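Local coordinates for iron-chelator utilization protein (Thermobifida fusca TM51, PDB 4YHB) that probably reduces ferric siderophores with its bound flavin-adenine dinucleotide, as a siderophore-interacting protein encoded in the fuscachelin gene cluster, at residues Arg26-Arg31 with Glu179-Asp184; Phe172-Ala177 with Trp193-Gly198. One frame throughout, in Å; residues are numbered along the deposited sequence.

Interaction 1: Arg26-Arg31 with Glu179-Asp184; sequences RRITPR and EEQELD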
# COMPACT_ATOMS: atom_id res chain seq x y z
N ARG A 26 16.89 -2.22 0.26
CA ARG A 26 17.27 -0.91 -0.25
C ARG A 26 16.64 0.19 0.61
O ARG A 26 15.43 0.33 0.64
CB ARG A 26 16.83 -0.76 -1.72
CG ARG A 26 17.53 -1.71 -2.71
CD ARG A 26 16.72 -1.98 -3.99
NE ARG A 26 16.32 -0.77 -4.72
CZ ARG A 26 15.41 -0.75 -5.69
NH1 ARG A 26 14.79 -1.86 -6.06
NH2 ARG A 26 15.11 0.40 -6.29
N ARG A 27 17.46 0.94 1.35
CA ARG A 27 16.92 2.04 2.15
C ARG A 27 16.76 3.24 1.24
O ARG A 27 17.69 4.04 1.07
CB ARG A 27 17.83 2.35 3.35
CG ARG A 27 17.33 3.52 4.24
CD ARG A 27 16.00 3.19 4.97
NE ARG A 27 16.24 2.21 6.02
CZ ARG A 27 16.06 2.42 7.32
NH1 ARG A 27 15.60 3.59 7.76
NH2 ARG A 27 16.34 1.45 8.17
N ILE A 28 15.60 3.35 0.61
CA ILE A 28 15.39 4.34 -0.43
C ILE A 28 15.27 5.76 0.12
O ILE A 28 15.72 6.70 -0.52
CB ILE A 28 14.15 4.01 -1.28
CG1 ILE A 28 12.94 3.77 -0.38
CG2 ILE A 28 14.40 2.76 -2.15
CD1 ILE A 28 11.66 3.50 -1.16
N THR A 29 14.65 5.93 1.29
CA THR A 29 14.63 7.23 1.97
C THR A 29 14.86 6.93 3.45
O THR A 29 14.80 5.76 3.85
CB THR A 29 13.29 8.00 1.76
OG1 THR A 29 12.20 7.25 2.31
CG2 THR A 29 13.04 8.27 0.29
N PRO A 30 15.12 7.97 4.26
CA PRO A 30 15.38 7.70 5.68
C PRO A 30 14.29 6.89 6.41
O PRO A 30 14.66 6.09 7.27
CB PRO A 30 15.49 9.11 6.28
CG PRO A 30 16.05 9.91 5.18
CD PRO A 30 15.44 9.38 3.92
N ARG A 31 13.02 7.08 6.07
CA ARG A 31 11.93 6.38 6.77
C ARG A 31 11.21 5.31 5.94
O ARG A 31 10.11 4.90 6.29
CB ARG A 31 10.89 7.38 7.24
CG ARG A 31 11.45 8.46 8.17
CD ARG A 31 10.39 9.54 8.32
NE ARG A 31 10.69 10.57 9.31
CZ ARG A 31 11.41 11.65 9.07
NH1 ARG A 31 11.94 11.83 7.86
NH2 ARG A 31 11.60 12.56 10.03
N GLU A 179 12.05 12.60 2.25
CA GLU A 179 11.24 11.42 2.01
C GLU A 179 10.63 11.40 0.61
O GLU A 179 9.93 10.45 0.25
CB GLU A 179 10.13 11.32 3.06
CG GLU A 179 10.66 11.15 4.48
CD GLU A 179 11.44 9.85 4.65
OE1 GLU A 179 11.06 8.81 4.05
OE2 GLU A 179 12.44 9.87 5.40
N GLU A 180 10.87 12.45 -0.18
CA GLU A 180 10.40 12.48 -1.56
C GLU A 180 11.09 11.41 -2.39
O GLU A 180 12.25 11.10 -2.17
CB GLU A 180 10.65 13.87 -2.17
CG GLU A 180 9.86 14.94 -1.46
CD GLU A 180 10.13 16.35 -1.98
OE1 GLU A 180 10.81 16.49 -3.01
OE2 GLU A 180 9.64 17.31 -1.35
N GLN A 181 10.35 10.84 -3.34
CA GLN A 181 10.90 9.83 -4.24
C GLN A 181 10.89 10.32 -5.68
O GLN A 181 10.09 11.17 -6.04
CB GLN A 181 10.09 8.52 -4.12
CG GLN A 181 10.02 7.97 -2.71
CD GLN A 181 9.28 6.63 -2.64
OE1 GLN A 181 9.03 6.00 -3.66
NE2 GLN A 181 8.92 6.21 -1.43
N GLU A 182 11.79 9.79 -6.49
CA GLU A 182 11.78 10.05 -7.92
C GLU A 182 10.95 8.97 -8.60
O GLU A 182 11.33 7.80 -8.58
CB GLU A 182 13.20 10.07 -8.48
CG GLU A 182 14.10 11.06 -7.75
CD GLU A 182 15.49 11.14 -8.35
OE1 GLU A 182 15.96 10.14 -8.94
OE2 GLU A 182 16.12 12.22 -8.23
N LEU A 183 9.83 9.37 -9.18
CA LEU A 183 8.88 8.43 -9.76
C LEU A 183 8.89 8.48 -11.29
O LEU A 183 9.03 9.55 -11.88
CB LEU A 183 7.48 8.72 -9.24
CG LEU A 183 7.27 8.59 -7.72
CD1 LEU A 183 5.84 8.94 -7.36
CD2 LEU A 183 7.61 7.17 -7.26
N ASP A 184 8.71 7.32 -11.92
CA ASP A 184 8.61 7.24 -13.38
C ASP A 184 7.17 7.49 -13.82
O ASP A 184 6.41 6.56 -14.03
CB ASP A 184 9.10 5.89 -13.89
CG ASP A 184 9.48 5.92 -15.36
OD1 ASP A 184 9.17 6.92 -16.05
OD2 ASP A 184 10.09 4.93 -15.83
O HOH W 1 9.64 7.83 0.92
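The carboxylate of E179 meets the hydroxyl of T29, the ring of P30, and both the backbone N and the guanidinium of R31. OE1 takes the hydroxyl hydrogen of T29 OG1 over 2.6 Å, with OG1 standing above the carboxylate plane rather than in it. OE2 receives R31 NH1 over 3.2 Å in a salt bridge; NH1 comes in on the anti side, tilted out of the carboxylate plane, and the two flat groups stand nearly perpendicular, 82° apart. R31 NH1 also pairs with D176. The backbone N of R31 adds weak hydrogen bonds to both oxygens, the shorter to OE2 at 2.9 Å. P30 CB packs against OE2 at 3.3 Å. The E179 chain is bent at chi2 (-63°), which carries CD toward T29 and R31 instead of along the extended line. A glutamine in place of E179 would probably leave the R31 guanidinium with D176 but without the charge on this side of the seam. A water donates to both T29 OG1 and E179 O and accepts from Q181 NE2, 2.9 Å away, while I28 CD1 lies 3.9 Å from that same nitrogen. The contact is a polar interdomain seam: the end of strand 17-29 and the turn beyond it, in the flavin-binding barrel, meet the loop that follows strand 167-174 of the parallel-sheet domain, a two-domain architecture like that of ferredoxin reductases.

Interaction 2: Phe172-Ala177 with Trp193-Gly198; sequences FEVADA and WLHRNG
R196, W193 and F172 have the most surface buried where strands 172-174 and 193-195 run side by side in parallel. The guanidinium of R196 presents its edge to E173: NH1 reaches OE2 over 2.9 Å with an N-H...O angle of 162°, a salt bridge made on the anti side of the carboxylate and tilted out of its plane, which is turned 74° from the guanidinium. One guanidinium face lies over the backbone of V174 and A175. NH2 forms a second salt bridge, with E149.

F172 and W193 point to the face opposite E173 and L194. Their rings meet obliquely, planes 57° apart, with F172 CD2 over the rim of one indole face, 3.7 Å from W193 CH2. F172 CB packs on W193 CE3 at 3.6 Å, and V174 CG1 touches the indole edge. Helix 152-161 touches both aromatic side chains. Farther along, the H195 ring lies with one face over the D176-A177 backbone, A177 N above its centre, and its NE2 probably hydrogen-bonds E180 OE2.

Between the faces, L194 N bonds to F172 O, V174 N to L194 O and R196 N to V174 O, the last at 3.0 Å. N197 N then bonds to A175 O, which also accepts from a water 2.7 Å away that in turn accepts from G198 N. The chemistry is thus mixed: F172 and W193 pack against helix 152-161, with the polar H195 farther along the same face, while by E173 a buried arginine, shared between two carboxylates, is likely to have its charge balanced.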
# COMPACT_ATOMS: atom_id res chain seq x y z
N PHE A 172 1.17 13.66 -2.21
CA PHE A 172 1.74 12.66 -1.32
C PHE A 172 2.22 13.32 -0.03
O PHE A 172 3.10 14.19 -0.06
CB PHE A 172 2.90 11.95 -2.02
CG PHE A 172 2.49 11.18 -3.24
CD1 PHE A 172 1.28 10.50 -3.27
CD2 PHE A 172 3.33 11.12 -4.35
CE1 PHE A 172 0.90 9.77 -4.41
CE2 PHE A 172 2.95 10.39 -5.48
CZ PHE A 172 1.74 9.72 -5.51
N GLU A 173 1.61 12.95 1.09
CA GLU A 173 2.02 13.44 2.39
C GLU A 173 3.16 12.59 2.94
O GLU A 173 3.01 11.38 3.08
CB GLU A 173 0.85 13.43 3.36
CG GLU A 173 1.20 13.83 4.79
CD GLU A 173 0.13 13.35 5.76
OE1 GLU A 173 -1.05 13.33 5.35
OE2 GLU A 173 0.47 12.98 6.91
N VAL A 174 4.28 13.23 3.24
CA VAL A 174 5.43 12.52 3.80
C VAL A 174 5.99 13.36 4.95
O VAL A 174 5.54 14.49 5.16
CB VAL A 174 6.54 12.27 2.74
CG1 VAL A 174 6.06 11.27 1.67
CG2 VAL A 174 6.99 13.60 2.09
N ALA A 175 6.95 12.81 5.68
CA ALA A 175 7.45 13.46 6.89
C ALA A 175 8.14 14.79 6.60
O ALA A 175 7.95 15.75 7.34
CB ALA A 175 8.41 12.54 7.64
N ASP A 176 8.93 14.82 5.53
CA ASP A 176 9.73 15.99 5.16
C ASP A 176 10.32 15.78 3.78
O ASP A 176 10.08 14.73 3.16
CB ASP A 176 10.85 16.24 6.19
CG ASP A 176 11.77 15.04 6.40
OD1 ASP A 176 12.20 14.40 5.41
OD2 ASP A 176 12.07 14.73 7.58
N ALA A 177 11.14 16.74 3.32
CA ALA A 177 11.65 16.73 1.95
C ALA A 177 12.57 15.55 1.63
O ALA A 177 12.71 15.16 0.46
CB ALA A 177 12.38 18.06 1.66
N TRP A 193 4.57 16.99 -3.26
CA TRP A 193 4.93 16.37 -2.00
C TRP A 193 4.56 17.33 -0.88
O TRP A 193 5.02 18.48 -0.85
CB TRP A 193 6.42 16.02 -1.99
CG TRP A 193 6.80 15.05 -3.07
CD1 TRP A 193 7.24 15.34 -4.33
CD2 TRP A 193 6.76 13.61 -2.98
NE1 TRP A 193 7.47 14.17 -5.04
CE2 TRP A 193 7.19 13.10 -4.23
CE3 TRP A 193 6.41 12.71 -1.97
CZ2 TRP A 193 7.27 11.74 -4.49
CZ3 TRP A 193 6.50 11.35 -2.23
CH2 TRP A 193 6.93 10.88 -3.48
N LEU A 194 3.72 16.87 0.03
CA LEU A 194 3.34 17.67 1.19
C LEU A 194 4.09 17.18 2.42
O LEU A 194 4.17 15.98 2.68
CB LEU A 194 1.83 17.58 1.42
CG LEU A 194 1.00 17.98 0.20
CD1 LEU A 194 -0.43 17.49 0.37
CD2 LEU A 194 1.06 19.50 -0.00
N HIS A 195 4.64 18.11 3.18
CA HIS A 195 5.53 17.77 4.29
C HIS A 195 4.90 18.07 5.64
O HIS A 195 4.45 19.19 5.90
CB HIS A 195 6.85 18.54 4.16
CG HIS A 195 7.48 18.45 2.81
ND1 HIS A 195 8.12 19.51 2.21
CD2 HIS A 195 7.60 17.40 1.95
CE1 HIS A 195 8.59 19.13 1.03
NE2 HIS A 195 8.28 17.85 0.85
N ARG A 196 4.89 17.07 6.52
CA ARG A 196 4.39 17.26 7.88
C ARG A 196 5.29 18.15 8.73
O ARG A 196 4.82 18.76 9.69
CB ARG A 196 4.22 15.91 8.57
CG ARG A 196 3.00 15.12 8.08
CD ARG A 196 2.70 13.97 9.03
NE ARG A 196 3.83 13.04 9.11
CZ ARG A 196 4.00 12.01 8.30
NH1 ARG A 196 3.12 11.76 7.34
NH2 ARG A 196 5.06 11.22 8.45
N ASN A 197 6.58 18.21 8.38
CA ASN A 197 7.53 19.10 9.05
C ASN A 197 7.42 19.14 10.59
O ASN A 197 7.37 20.22 11.19
CB ASN A 197 7.39 20.52 8.49
CG ASN A 197 7.83 20.61 7.06
OD1 ASN A 197 8.60 19.76 6.59
ND2 ASN A 197 7.35 21.63 6.34
N GLY A 198 7.36 17.96 11.21
CA GLY A 198 7.34 17.87 12.66
C GLY A 198 6.04 17.35 13.23
O GLY A 198 6.02 16.80 14.33
O HOH W 2 7.83 15.52 10.06

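In the fold
Interaction 1 joins two domains, whereas interaction 2 lies within one, pairing edge strand 190-195 with its neighbour 167-174 in the parallel sheet. Both are partly buried. The seam is small and polar, with one carboxylate and a water doing most of the bonding; the strand pair buries about twice the area and combines a backbone ladder with aromatic packing. Each has an arginine-glutamate salt bridge with a buried glutamate, but R31 is exposed and R196 buried. The contacts share polar links and also pack together, R31 on A175 and Q181 O against W193 CZ2. E179 faces the barrel and E180 the edge strand, so loop 179-184 touches both.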